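Local coordinates for p800 reaction center core protein (Heliobacterium modesticaldum, PDB 5V8K) that forms one half of a homodimeric photosynthetic reaction centre, holding bacteriochlorophylls in the membrane and probably sharing a 4Fe-4S cluster with its twin subunit, at residues I335-H338 / N339-D343; G501-S504 / Y505-Q509; M589-V592 / C593-A596. All coordinates share one frame; numbering follows the deposited sequence.

Interaction 1: I335-H338 / N339-D343; sequences IATH and NTIAD. With GBF (Bacteriochlorophyll g), chain X.
The imidazole of His-338 and the amide of Asn-339 meet with their planes 66° apart. At the imidazole edge, in the ring plane, lie Asn-339 OD1 and the bridging carbon CHA of the bacteriochlorophyll g macrocycle; CD2 of His-338 stands 3.2 Å from Asn-339 OD1. This is a pigment-binding turn near the end of helix 311-344, a helix predicted to span the membrane, with histidine as axial ligand: His-338 ND1 is 2.5 Å from the magnesium. With CG anti to the backbone N, chi1 (159°) carries the ring out to the pigment, and chi2 near 106° turns ND1 to the metal. Its far nitrogen, NE2, hydrogen-bonds the carbonyl of Thr-357, whose own N-H is bonded to the pigment, so one residue steadies both ligand and macrocycle. Asn-339 has both ends of its amide bonded, OD1 by the N-H of Ile-359 and ND2 by the carbonyl of Gly-465.

Around the histidine the pigment rests on two apolar branches a helical turn apart. Thr-337 CG2 touches the methyl CMC at 3.6 Å, and Ile-341 CD1 reaches CAC at 3.6 Å as well. The hydroxyl of Thr-337 turns back instead to the carbonyl of Tyr-333.

On the side where Leu-526 of the second subunit packs against it, Thr-340 doubles a helical bond. Its OG1 takes a hydrogen bond from the N-H of Phe-467 and donates one to Ala-336 O at 2.5 Å, while Thr-340 N reaches that same oxygen at 2.9 Å from the opposite face of the carbonyl plane.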
loop_
_atom_site.group_PDB
_atom_site.type_symbol
_atom_site.label_atom_id
_atom_site.label_comp_id
_atom_site.label_asym_id
_atom_site.label_seq_id
_atom_site.Cartn_x
_atom_site.Cartn_y
_atom_site.Cartn_z
ATOM N N ILE A 335 -10.804 -8.163 -19.501
ATOM C CA ILE A 335 -10.352 -9.407 -20.118
ATOM C C ILE A 335 -9.342 -10.114 -19.226
ATOM O O ILE A 335 -9.415 -11.338 -19.023
ATOM C CB ILE A 335 -9.765 -9.153 -21.514
ATOM C CG1 ILE A 335 -10.881 -8.889 -22.522
ATOM C CG2 ILE A 335 -8.972 -10.382 -21.999
ATOM C CD1 ILE A 335 -10.350 -8.392 -23.841
ATOM N N ALA A 336 -8.346 -9.365 -18.716
ATOM C CA ALA A 336 -7.267 -10.014 -17.982
ATOM C C ALA A 336 -7.775 -10.552 -16.662
ATOM O O ALA A 336 -7.220 -11.527 -16.149
ATOM C CB ALA A 336 -6.095 -9.051 -17.747
ATOM N N THR A 337 -8.827 -9.937 -16.105
ATOM C CA THR A 337 -9.429 -10.450 -14.871
ATOM C C THR A 337 -10.198 -11.741 -15.143
ATOM O O THR A 337 -10.101 -12.689 -14.369
ATOM C CB THR A 337 -10.368 -9.421 -14.225
ATOM O OG1 THR A 337 -9.625 -8.256 -13.894
ATOM C CG2 THR A 337 -10.955 -9.934 -12.914
ATOM N N HIS A 338 -10.948 -11.804 -16.244
ATOM C CA HIS A 338 -11.639 -13.043 -16.585
ATOM C C HIS A 338 -10.624 -14.161 -16.776
ATOM O O HIS A 338 -10.722 -15.215 -16.152
ATOM C CB HIS A 338 -12.480 -12.887 -17.847
ATOM C CG HIS A 338 -12.805 -14.193 -18.517
ATOM N ND1 HIS A 338 -14.052 -14.769 -18.476
ATOM C CD2 HIS A 338 -12.039 -15.040 -19.243
ATOM C CE1 HIS A 338 -14.046 -15.900 -19.152
ATOM N NE2 HIS A 338 -12.830 -16.090 -19.622
ATOM N N ASN A 339 -9.621 -13.916 -17.616
ATOM C CA ASN A 339 -8.549 -14.884 -17.835
ATOM C C ASN A 339 -7.820 -15.269 -16.553
ATOM O O ASN A 339 -7.378 -16.416 -16.420
ATOM C CB ASN A 339 -7.553 -14.329 -18.832
ATOM C CG ASN A 339 -8.052 -14.392 -20.220
ATOM O OD1 ASN A 339 -9.085 -14.999 -20.466
ATOM N ND2 ASN A 339 -7.331 -13.761 -21.155
ATOM N N THR A 340 -7.666 -14.327 -15.622
ATOM C CA THR A 340 -7.007 -14.617 -14.350
ATOM C C THR A 340 -7.827 -15.609 -13.547
ATOM O O THR A 340 -7.290 -16.578 -13.000
ATOM C CB THR A 340 -6.810 -13.323 -13.542
ATOM O OG1 THR A 340 -5.883 -12.466 -14.203
ATOM C CG2 THR A 340 -6.273 -13.558 -12.132
ATOM N N ILE A 341 -9.140 -15.354 -13.459
ATOM C CA ILE A 341 -10.064 -16.233 -12.745
ATOM C C ILE A 341 -10.040 -17.623 -13.359
ATOM O O ILE A 341 -10.061 -18.624 -12.647
ATOM C CB ILE A 341 -11.479 -15.626 -12.743
ATOM C CG1 ILE A 341 -11.508 -14.446 -11.778
ATOM C CG2 ILE A 341 -12.555 -16.632 -12.337
ATOM C CD1 ILE A 341 -12.806 -13.668 -11.899
ATOM N N ALA A 342 -9.992 -17.693 -14.693
ATOM C CA ALA A 342 -9.873 -18.951 -15.420
ATOM C C ALA A 342 -8.559 -19.692 -15.095
ATOM O O ALA A 342 -8.577 -20.890 -14.806
ATOM C CB ALA A 342 -9.993 -18.667 -16.930
ATOM N N ASP A 343 -7.410 -18.998 -15.160
ATOM C CA ASP A 343 -6.120 -19.600 -14.812
ATOM C C ASP A 343 -6.091 -20.070 -13.356
ATOM O O ASP A 343 -5.522 -21.115 -13.046
ATOM C CB ASP A 343 -4.984 -18.597 -15.066
ATOM C CG ASP A 343 -4.550 -18.524 -16.516
ATOM O OD1 ASP A 343 -4.566 -19.577 -17.199
ATOM O OD2 ASP A 343 -4.210 -17.397 -16.984
HETATM MG MG GBF X . -16.208 -13.606 -18.165
HETATM C CHA GBF X . -17.630 -16.701 -18.956
HETATM C CHB GBF X . -16.346 -12.801 -21.368
HETATM C CHC GBF X . -15.447 -10.439 -17.098
HETATM C CHD GBF X . -16.572 -14.579 -14.710
HETATM N NA GBF X . -16.934 -14.512 -19.792
HETATM C C1A GBF X . -17.416 -15.723 -20.046
HETATM C C2A GBF X . -17.751 -16.157 -21.454
HETATM C C3A GBF X . -17.059 -15.019 -22.183
HETATM C C4A GBF X . -16.768 -14.055 -21.046
HETATM C CMA GBF X . -15.779 -15.496 -22.891
HETATM C CAA GBF X . -19.248 -16.284 -21.874
HETATM C CBA GBF X . -20.067 -15.110 -21.376
HETATM C CGA GBF X . -21.520 -15.225 -21.804
HETATM O O1A GBF X . -21.931 -16.202 -22.423
HETATM O O2A GBF X . -22.462 -14.187 -21.391
HETATM N NB GBF X . -15.876 -11.858 -19.138
HETATM C C1B GBF X . -15.957 -11.686 -20.462
HETATM C C2B GBF X . -15.586 -10.362 -20.749
HETATM C C3B GBF X . -15.356 -9.716 -19.545
HETATM C C4B GBF X . -15.589 -10.683 -18.552
HETATM C CMB GBF X . -15.460 -9.775 -22.126
HETATM C CAB GBF X . -14.933 -8.305 -19.347
HETATM C CBB GBF X . -14.538 -7.406 -20.246
HETATM N NC GBF X . -16.030 -12.749 -16.320
HETATM C C1C GBF X . -15.726 -11.475 -16.073
HETATM C C2C GBF X . -15.572 -10.894 -14.722
HETATM C C3C GBF X . -15.958 -12.202 -14.169
HETATM C C4C GBF X . -16.162 -13.220 -15.070
HETATM C CMC GBF X . -14.070 -10.591 -14.514
HETATM C CAC GBF X . -16.061 -12.491 -12.714
HETATM C CBC GBF X . -15.817 -11.404 -11.698
HETATM N ND GBF X . -16.968 -15.082 -17.034
HETATM C C1D GBF X . -16.976 -15.514 -15.782
HETATM C C2D GBF X . -17.373 -17.033 -15.408
HETATM C C3D GBF X . -17.592 -17.284 -16.748
HETATM C C4D GBF X . -17.389 -16.234 -17.676
HETATM C CMD GBF X . -17.492 -17.873 -14.171
HETATM C CAD GBF X . -18.228 -18.416 -17.472
HETATM O OBD GBF X . -18.329 -19.655 -17.191
HETATM C CBD GBF X . -18.219 -18.069 -18.916
HETATM C CGD GBF X . -17.413 -19.014 -19.747
HETATM O O1D GBF X . -16.188 -19.020 -19.787
HETATM O O2D GBF X . -18.098 -19.946 -20.582
HETATM C CED GBF X . -17.344 -21.038 -21.094
#

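Interaction 2: G501-S504 / Y505-Q509; sequences GYFS and YIIQQ. With CA (calcium ion), chain B; GB0 (Bacteriochlorophyll g'), chain C.
Tyr-502 and Ile-506 lie side by side one turn apart at the start of helix 502-513, pointing the same way and lining the pocket of a bacteriochlorophyll g'. At CB the tyrosine takes the crowded position, with CG between the backbone N and the carbonyl carbon (chi1 85°). One ring edge then meets the isoleucine, Tyr-502 CD1 to Ile-506 CD1 at 4.0 Å, while CD2 lies 3.8 Å from C10 of the pigment's isoprenoid tail. Farther out, the tail crosses one ring face, C7 coming within 3.6 Å of Tyr-502 CZ; at the tip, OH hydrogen-bonds a neighbouring bacteriochlorophyll g. Ile-506 serves the same pigment at its macrocycle, CG2 lying 3.7 Å from CHD.

Gly-501 is the N-cap, its carbonyl taking the N-H of Tyr-505. Tyr-505 carries the CG of Gln-509 on one ring face and hydrogen-bonds Asp-460 through its hydroxyl. The Gln-509 chain bends at chi2 to bring OE1 2.3 Å from the calcium ion, which also binds two waters, Asp-460 and Leu-597 O. Gln-509 NE2 donates almost straight to Gln-508 OE1 (3.1 Å, 172°); with both ends held, the amide's rotation is probably fixed.

The turn packs against helix 449-459, where the ring of Phe-457 meets Tyr-502, and against the second subunit, whose Leu-526 packs on Tyr-502, Thr-510 on Phe-503, and Phe-514 on Ser-504 and Ile-507.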
loop_
_atom_site.group_PDB
_atom_site.type_symbol
_atom_site.label_atom_id
_atom_site.label_comp_id
_atom_site.label_asym_id
_atom_site.label_seq_id
_atom_site.Cartn_x
_atom_site.Cartn_y
_atom_site.Cartn_z
ATOM N N GLY A 501 1.922 -14.225 -15.673
ATOM C CA GLY A 501 1.352 -12.938 -15.343
ATOM C C GLY A 501 2.106 -12.288 -14.186
ATOM O O GLY A 501 2.880 -12.923 -13.468
ATOM N N TYR A 502 1.870 -10.989 -14.017
ATOM C CA TYR A 502 2.761 -10.177 -13.187
ATOM C C TYR A 502 2.856 -10.698 -11.752
ATOM O O TYR A 502 3.910 -10.587 -11.106
ATOM C CB TYR A 502 2.302 -8.720 -13.198
ATOM C CG TYR A 502 1.225 -8.354 -12.208
ATOM C CD1 TYR A 502 1.546 -7.915 -10.947
ATOM C CD2 TYR A 502 -0.128 -8.415 -12.558
ATOM C CE1 TYR A 502 0.575 -7.576 -10.040
ATOM C CE2 TYR A 502 -1.116 -8.069 -11.646
ATOM C CZ TYR A 502 -0.756 -7.652 -10.394
ATOM O OH TYR A 502 -1.739 -7.296 -9.486
ATOM N N PHE A 503 1.762 -11.223 -11.220
ATOM C CA PHE A 503 1.764 -11.719 -9.845
ATOM C C PHE A 503 2.670 -12.952 -9.706
ATOM O O PHE A 503 3.463 -13.052 -8.763
ATOM C CB PHE A 503 0.316 -11.976 -9.434
ATOM C CG PHE A 503 0.110 -12.455 -8.029
ATOM C CD1 PHE A 503 0.230 -13.791 -7.731
ATOM C CD2 PHE A 503 -0.336 -11.584 -7.029
ATOM C CE1 PHE A 503 0.017 -14.249 -6.459
ATOM C CE2 PHE A 503 -0.568 -12.060 -5.710
ATOM C CZ PHE A 503 -0.384 -13.387 -5.442
ATOM N N SER A 504 2.593 -13.879 -10.663
ATOM C CA SER A 504 3.451 -15.051 -10.660
ATOM C C SER A 504 4.898 -14.656 -10.947
ATOM O O SER A 504 5.828 -15.216 -10.373
ATOM C CB SER A 504 2.948 -16.052 -11.697
ATOM O OG SER A 504 1.650 -16.517 -11.374
ATOM N N TYR A 505 5.081 -13.676 -11.832
ATOM C CA TYR A 505 6.405 -13.185 -12.172
ATOM C C TYR A 505 7.056 -12.520 -10.966
ATOM O O TYR A 505 8.269 -12.650 -10.752
ATOM C CB TYR A 505 6.300 -12.245 -13.384
ATOM C CG TYR A 505 7.333 -11.147 -13.572
ATOM C CD1 TYR A 505 7.186 -9.941 -12.925
ATOM C CD2 TYR A 505 8.372 -11.271 -14.474
ATOM C CE1 TYR A 505 8.069 -8.899 -13.116
ATOM C CE2 TYR A 505 9.266 -10.260 -14.671
ATOM C CZ TYR A 505 9.123 -9.057 -13.989
ATOM O OH TYR A 505 10.014 -7.998 -14.159
ATOM N N ILE A 506 6.258 -11.843 -10.144
ATOM C CA ILE A 506 6.802 -11.253 -8.920
ATOM C C ILE A 506 7.350 -12.346 -8.015
ATOM O O ILE A 506 8.436 -12.203 -7.463
ATOM C CB ILE A 506 5.755 -10.372 -8.200
ATOM C CG1 ILE A 506 5.765 -8.967 -8.798
ATOM C CG2 ILE A 506 6.056 -10.249 -6.707
ATOM C CD1 ILE A 506 4.663 -8.092 -8.374
ATOM N N ILE A 507 6.634 -13.465 -7.886
ATOM C CA ILE A 507 7.113 -14.557 -7.035
ATOM C C ILE A 507 8.459 -15.078 -7.544
ATOM O O ILE A 507 9.382 -15.341 -6.755
ATOM C CB ILE A 507 6.085 -15.704 -6.958
ATOM C CG1 ILE A 507 4.849 -15.254 -6.178
ATOM C CG2 ILE A 507 6.712 -16.960 -6.264
ATOM C CD1 ILE A 507 3.700 -16.316 -6.214
ATOM N N GLN A 508 8.559 -15.290 -8.869
ATOM C CA GLN A 508 9.750 -15.880 -9.463
ATOM C C GLN A 508 10.945 -14.923 -9.425
ATOM O O GLN A 508 12.057 -15.334 -9.099
ATOM C CB GLN A 508 9.434 -16.306 -10.891
ATOM C CG GLN A 508 10.554 -17.075 -11.569
ATOM C CD GLN A 508 11.591 -16.146 -12.197
ATOM O OE1 GLN A 508 11.277 -15.072 -12.697
ATOM N NE2 GLN A 508 12.825 -16.592 -12.209
ATOM N N GLN A 509 10.736 -13.659 -9.777
ATOM C CA GLN A 509 11.798 -12.664 -9.741
ATOM C C GLN A 509 12.288 -12.426 -8.313
ATOM O O GLN A 509 13.498 -12.418 -8.052
ATOM C CB GLN A 509 11.310 -11.377 -10.361
ATOM C CG GLN A 509 11.082 -11.443 -11.873
ATOM C CD GLN A 509 12.324 -11.330 -12.679
ATOM O OE1 GLN A 509 12.850 -10.235 -12.922
ATOM N NE2 GLN A 509 12.808 -12.452 -13.114
HETATM CA CA CA B . 13.873 -8.952 -14.592
HETATM C C1 GB0 C . 0.923 0.513 -8.226
HETATM C C2 GB0 C . 1.013 -0.401 -9.411
HETATM C C3 GB0 C . 0.888 -1.690 -9.216
HETATM C C4 GB0 C . 0.657 -2.262 -7.862
HETATM C C5 GB0 C . 0.990 -2.568 -10.394
HETATM C C6 GB0 C . -0.230 -3.441 -10.495
HETATM N NB GB0 C . 3.978 -5.389 -1.144
HETATM N ND GB0 C . 6.314 -5.768 -4.317
HETATM C C10 GB0 C . -0.252 -4.890 -14.070
HETATM C C11 GB0 C . -1.514 -4.990 -14.901
HETATM C C12 GB0 C . -1.425 -6.198 -15.805
HETATM C C13 GB0 C . -2.183 -6.263 -16.908
HETATM C C14 GB0 C . -3.086 -5.142 -17.287
HETATM C C15 GB0 C . -2.189 -7.468 -17.808
HETATM C C1A GB0 C . 4.970 -2.974 -4.450
HETATM C C1B GB0 C . 3.494 -4.258 -0.635
HETATM C C1C GB0 C . 5.262 -8.183 -1.426
HETATM C C1D GB0 C . 7.163 -6.619 -4.822
HETATM C C2A GB0 C . 4.726 -1.481 -4.391
HETATM C C2B GB0 C . 2.961 -4.548 0.606
HETATM C C2C GB0 C . 5.564 -9.631 -1.271
HETATM C C2D GB0 C . 7.953 -6.379 -6.173
HETATM C C3A GB0 C . 4.493 -1.285 -2.910
HETATM C C3B GB0 C . 3.131 -5.888 0.865
HETATM C C3C GB0 C . 6.457 -9.511 -2.443
HETATM C C3D GB0 C . 7.312 -5.149 -6.288
HETATM C C4A GB0 C . 4.285 -2.721 -2.529
HETATM C C4B GB0 C . 3.822 -6.392 -0.237
HETATM C C4C GB0 C . 6.573 -8.255 -3.011
HETATM C C4D GB0 C . 6.397 -4.767 -5.258
HETATM C C7 GB0 C . -0.054 -4.329 -11.692
HETATM C C8 GB0 C . -0.465 -3.955 -12.907
HETATM C C9 GB0 C . -1.063 -2.600 -13.115
HETATM C CAA GB0 C . 3.531 -1.035 -5.220
HETATM C CAB GB0 C . 2.613 -6.489 2.125
HETATM C CAC GB0 C . 7.234 -10.614 -3.047
HETATM C CAD GB0 C . 7.344 -4.065 -7.274
HETATM C CBA GB0 C . 3.424 0.486 -5.261
HETATM C CBB GB0 C . 2.940 -7.622 2.652
HETATM C CBC GB0 C . 7.206 -12.026 -2.511
HETATM C CBD GB0 C . 6.413 -2.988 -6.797
HETATM C CED GB0 C . 4.800 -1.545 -9.863
HETATM C CGA GB0 C . 2.284 0.923 -6.151
HETATM C CGD GB0 C . 5.385 -2.826 -7.852
HETATM C CHA GB0 C . 5.906 -3.472 -5.485
HETATM C CHB GB0 C . 3.602 -2.990 -1.375
HETATM C CHC GB0 C . 4.300 -7.784 -0.377
HETATM C CHD GB0 C . 7.389 -7.918 -4.176
HETATM C CMA GB0 C . 5.686 -0.712 -2.109
HETATM C CMB GB0 C . 2.220 -3.631 1.509
HETATM C CMC GB0 C . 6.284 -9.872 0.060
HETATM C CMD GB0 C . 8.930 -7.146 -6.958
HETATM N NA GB0 C . 4.903 -3.623 -3.285
HETATM N NC GB0 C . 5.780 -7.396 -2.353
HETATM O O1A GB0 C . 1.353 1.601 -5.736
HETATM O O1D GB0 C . 4.441 -3.584 -8.038
HETATM O O2A GB0 C . 2.110 0.294 -7.448
HETATM O O2D GB0 C . 5.579 -1.708 -8.706
HETATM O OBD GB0 C . 8.017 -3.834 -8.333
HETATM MG MG GB0 C . 5.374 -5.427 -2.613
HETATM O O HOH W 1 13.846 -10.752 -16.108
HETATM O O HOH W 2 15.033 -7.754 -16.478
#

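Interaction 3: M589-V592 / C593-A596; sequences MTIV and CMWA. With GB0 (Bacteriochlorophyll g'), chain C.
Thr-590 and Cys-593, one turn apart on helix 575-599, which is predicted to cross the membrane, together press on a bacteriochlorophyll g'; Thr-590 O lies 3.4 Å from Cys-593 CB. Pigments of this type form the primary donor pair in heliobacterial reaction centres, and this helix lines one side of such a pocket. Cys-593 CB sits 3.4 Å from CAD, the keto carbon of the pigment's fifth ring. Thr-590 divides its branches: OG1 comes to 3.2 Å from CBA, on the arm that carries the tail ester, and CG2 packs at 3.6 Å against O2D of the methyl ester. Met-594 runs along that ester, its CG beside O2D and its SD 3.8 Å from the terminal methyl CED, on a chain that is extended through chi2 (179°) before bending at chi3.

The next shell helps position these groups. The hydroxyl of Thr-590 is bonded to the carbonyl of Phe-586, a turn earlier, which probably helps hold its two branches turned to the pigment. Met-594 N lies near the keto oxygen OBD, yet its hydrogen goes to Thr-590 O, a 3.1 Å bond in the carbonyl plane. Ile-591 CD1 backs the methionine sulfur, Met-594 SD, at 4.2 Å.

Trp-595 faces other pigments: its NE1 makes a weak hydrogen bond to a bacteriochlorophyll g, and both it and Val-592 touch a carotenoid.

Three helices pack against these residues. Helix 449-459 sets Ile-452 and Trp-456 on Met-594; helix 520-539 brings Trp-532 to Thr-590 and His-529 to Cys-593; helix 258-291 packs Val-269 on Ile-591 and Gln-262 and Leu-265 on Trp-595.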
loop_
_atom_site.group_PDB
_atom_site.type_symbol
_atom_site.label_atom_id
_atom_site.label_comp_id
_atom_site.label_asym_id
_atom_site.label_seq_id
_atom_site.Cartn_x
_atom_site.Cartn_y
_atom_site.Cartn_z
ATOM N N MET A 589 9.843 5.236 -4.516
ATOM C CA MET A 589 9.989 3.921 -3.888
ATOM C C MET A 589 9.328 2.819 -4.721
ATOM O O MET A 589 9.819 1.681 -4.752
ATOM C CB MET A 589 9.434 3.933 -2.468
ATOM C CG MET A 589 10.243 4.739 -1.459
ATOM S SD MET A 589 11.965 4.256 -1.308
ATOM C CE MET A 589 12.646 5.543 -2.272
ATOM N N THR A 590 8.243 3.137 -5.416
ATOM C CA THR A 590 7.693 2.191 -6.381
ATOM C C THR A 590 8.709 1.903 -7.477
ATOM O O THR A 590 8.955 0.745 -7.831
ATOM C CB THR A 590 6.415 2.744 -6.990
ATOM O OG1 THR A 590 5.417 2.954 -5.963
ATOM C CG2 THR A 590 5.903 1.795 -8.002
ATOM N N ILE A 591 9.348 2.952 -7.994
ATOM C CA ILE A 591 10.357 2.777 -9.031
ATOM C C ILE A 591 11.553 1.950 -8.515
ATOM O O ILE A 591 12.121 1.144 -9.261
ATOM C CB ILE A 591 10.797 4.152 -9.581
ATOM C CG1 ILE A 591 9.640 4.912 -10.234
ATOM C CG2 ILE A 591 11.899 3.978 -10.627
ATOM C CD1 ILE A 591 8.760 4.108 -11.133
ATOM N N VAL A 592 11.945 2.120 -7.243
ATOM C CA VAL A 592 13.047 1.324 -6.679
ATOM C C VAL A 592 12.707 -0.161 -6.742
ATOM O O VAL A 592 13.554 -1.006 -7.062
ATOM C CB VAL A 592 13.343 1.731 -5.225
ATOM C CG1 VAL A 592 14.151 0.644 -4.509
ATOM C CG2 VAL A 592 14.052 3.076 -5.166
ATOM N N CYS A 593 11.464 -0.496 -6.403
ATOM C CA CYS A 593 11.021 -1.884 -6.412
ATOM C C CYS A 593 11.094 -2.451 -7.824
ATOM O O CYS A 593 11.597 -3.568 -8.036
ATOM C CB CYS A 593 9.613 -1.957 -5.848
ATOM S SG CYS A 593 9.525 -1.671 -4.046
ATOM N N MET A 594 10.681 -1.649 -8.811
ATOM C CA MET A 594 10.737 -2.063 -10.205
ATOM C C MET A 594 12.175 -2.174 -10.666
ATOM O O MET A 594 12.509 -3.053 -11.456
ATOM C CB MET A 594 9.951 -1.081 -11.077
ATOM C CG MET A 594 8.430 -1.099 -10.786
ATOM S SD MET A 594 7.603 0.095 -11.819
ATOM C CE MET A 594 7.459 -0.995 -13.166
ATOM N N TRP A 595 13.040 -1.299 -10.160
ATOM C CA TRP A 595 14.465 -1.398 -10.434
ATOM C C TRP A 595 15.042 -2.734 -9.945
ATOM O O TRP A 595 15.814 -3.375 -10.652
ATOM C CB TRP A 595 15.184 -0.215 -9.816
ATOM C CG TRP A 595 16.559 -0.180 -10.361
ATOM C CD1 TRP A 595 17.685 -0.677 -9.779
ATOM C CD2 TRP A 595 16.939 0.299 -11.650
ATOM N NE1 TRP A 595 18.755 -0.514 -10.624
ATOM C CE2 TRP A 595 18.330 0.094 -11.777
ATOM C CE3 TRP A 595 16.245 0.897 -12.700
ATOM C CZ2 TRP A 595 19.020 0.425 -12.919
ATOM C CZ3 TRP A 595 16.931 1.237 -13.836
ATOM C CH2 TRP A 595 18.313 1.008 -13.940
ATOM N N ALA A 596 14.626 -3.206 -8.772
ATOM C CA ALA A 596 14.990 -4.557 -8.346
ATOM C C ALA A 596 14.640 -5.597 -9.391
ATOM O O ALA A 596 15.453 -6.476 -9.695
ATOM C CB ALA A 596 14.317 -4.883 -7.029
HETATM C C1 GB0 C . 0.923 0.513 -8.226
HETATM C C2 GB0 C . 1.013 -0.401 -9.411
HETATM C C3 GB0 C . 0.888 -1.690 -9.216
HETATM C C4 GB0 C . 0.657 -2.262 -7.862
HETATM C C5 GB0 C . 0.990 -2.568 -10.394
HETATM C C6 GB0 C . -0.230 -3.441 -10.495
HETATM N NB GB0 C . 3.978 -5.389 -1.144
HETATM N ND GB0 C . 6.314 -5.768 -4.317
HETATM C C10 GB0 C . -0.252 -4.890 -14.070
HETATM C C11 GB0 C . -1.514 -4.990 -14.901
HETATM C C12 GB0 C . -1.425 -6.198 -15.805
HETATM C C13 GB0 C . -2.183 -6.263 -16.908
HETATM C C14 GB0 C . -3.086 -5.142 -17.287
HETATM C C15 GB0 C . -2.189 -7.468 -17.808
HETATM C C1A GB0 C . 4.970 -2.974 -4.450
HETATM C C1B GB0 C . 3.494 -4.258 -0.635
HETATM C C1C GB0 C . 5.262 -8.183 -1.426
HETATM C C1D GB0 C . 7.163 -6.619 -4.822
HETATM C C2A GB0 C . 4.726 -1.481 -4.391
HETATM C C2B GB0 C . 2.961 -4.548 0.606
HETATM C C2C GB0 C . 5.564 -9.631 -1.271
HETATM C C2D GB0 C . 7.953 -6.379 -6.173
HETATM C C3A GB0 C . 4.493 -1.285 -2.910
HETATM C C3B GB0 C . 3.131 -5.888 0.865
HETATM C C3C GB0 C . 6.457 -9.511 -2.443
HETATM C C3D GB0 C . 7.312 -5.149 -6.288
HETATM C C4A GB0 C . 4.285 -2.721 -2.529
HETATM C C4B GB0 C . 3.822 -6.392 -0.237
HETATM C C4C GB0 C . 6.573 -8.255 -3.011
HETATM C C4D GB0 C . 6.397 -4.767 -5.258
HETATM C C7 GB0 C . -0.054 -4.329 -11.692
HETATM C C8 GB0 C . -0.465 -3.955 -12.907
HETATM C C9 GB0 C . -1.063 -2.600 -13.115
HETATM C CAA GB0 C . 3.531 -1.035 -5.220
HETATM C CAB GB0 C . 2.613 -6.489 2.125
HETATM C CAC GB0 C . 7.234 -10.614 -3.047
HETATM C CAD GB0 C . 7.344 -4.065 -7.274
HETATM C CBA GB0 C . 3.424 0.486 -5.261
HETATM C CBB GB0 C . 2.940 -7.622 2.652
HETATM C CBC GB0 C . 7.206 -12.026 -2.511
HETATM C CBD GB0 C . 6.413 -2.988 -6.797
HETATM C CED GB0 C . 4.800 -1.545 -9.863
HETATM C CGA GB0 C . 2.284 0.923 -6.151
HETATM C CGD GB0 C . 5.385 -2.826 -7.852
HETATM C CHA GB0 C . 5.906 -3.472 -5.485
HETATM C CHB GB0 C . 3.602 -2.990 -1.375
HETATM C CHC GB0 C . 4.300 -7.784 -0.377
HETATM C CHD GB0 C . 7.389 -7.918 -4.176
HETATM C CMA GB0 C . 5.686 -0.712 -2.109
HETATM C CMB GB0 C . 2.220 -3.631 1.509
HETATM C CMC GB0 C . 6.284 -9.872 0.060
HETATM C CMD GB0 C . 8.930 -7.146 -6.958
HETATM N NA GB0 C . 4.903 -3.623 -3.285
HETATM N NC GB0 C . 5.780 -7.396 -2.353
HETATM O O1A GB0 C . 1.353 1.601 -5.736
HETATM O O1D GB0 C . 4.441 -3.584 -8.038
HETATM O O2A GB0 C . 2.110 0.294 -7.448
HETATM O O2D GB0 C . 5.579 -1.708 -8.706
HETATM O OBD GB0 C . 8.017 -3.834 -8.333
HETATM MG MG GB0 C . 5.374 -5.427 -2.613
#

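Going from the N terminus, interaction 1 comes first, near the end of helix 311-344, then interaction 2 on helix 502-513 and interaction 3 on helix 575-599. Each joins adjoining turns of one helix, so none closes a loop, and the three run in series without nesting or crossing. Interactions 1 and 2, with centres 16 Å apart, are bridged by the loop 466-471: Phe-467 bonds Thr-340 and Ala-469 bonds Ser-504. Leu-526 of the second subunit packs on both. Interactions 2 and 3 grip the same bacteriochlorophyll g', and the calcium bound by Gln-509 is also held by the carbonyl oxygen of Leu-597, just past 593-596, joining the two helices.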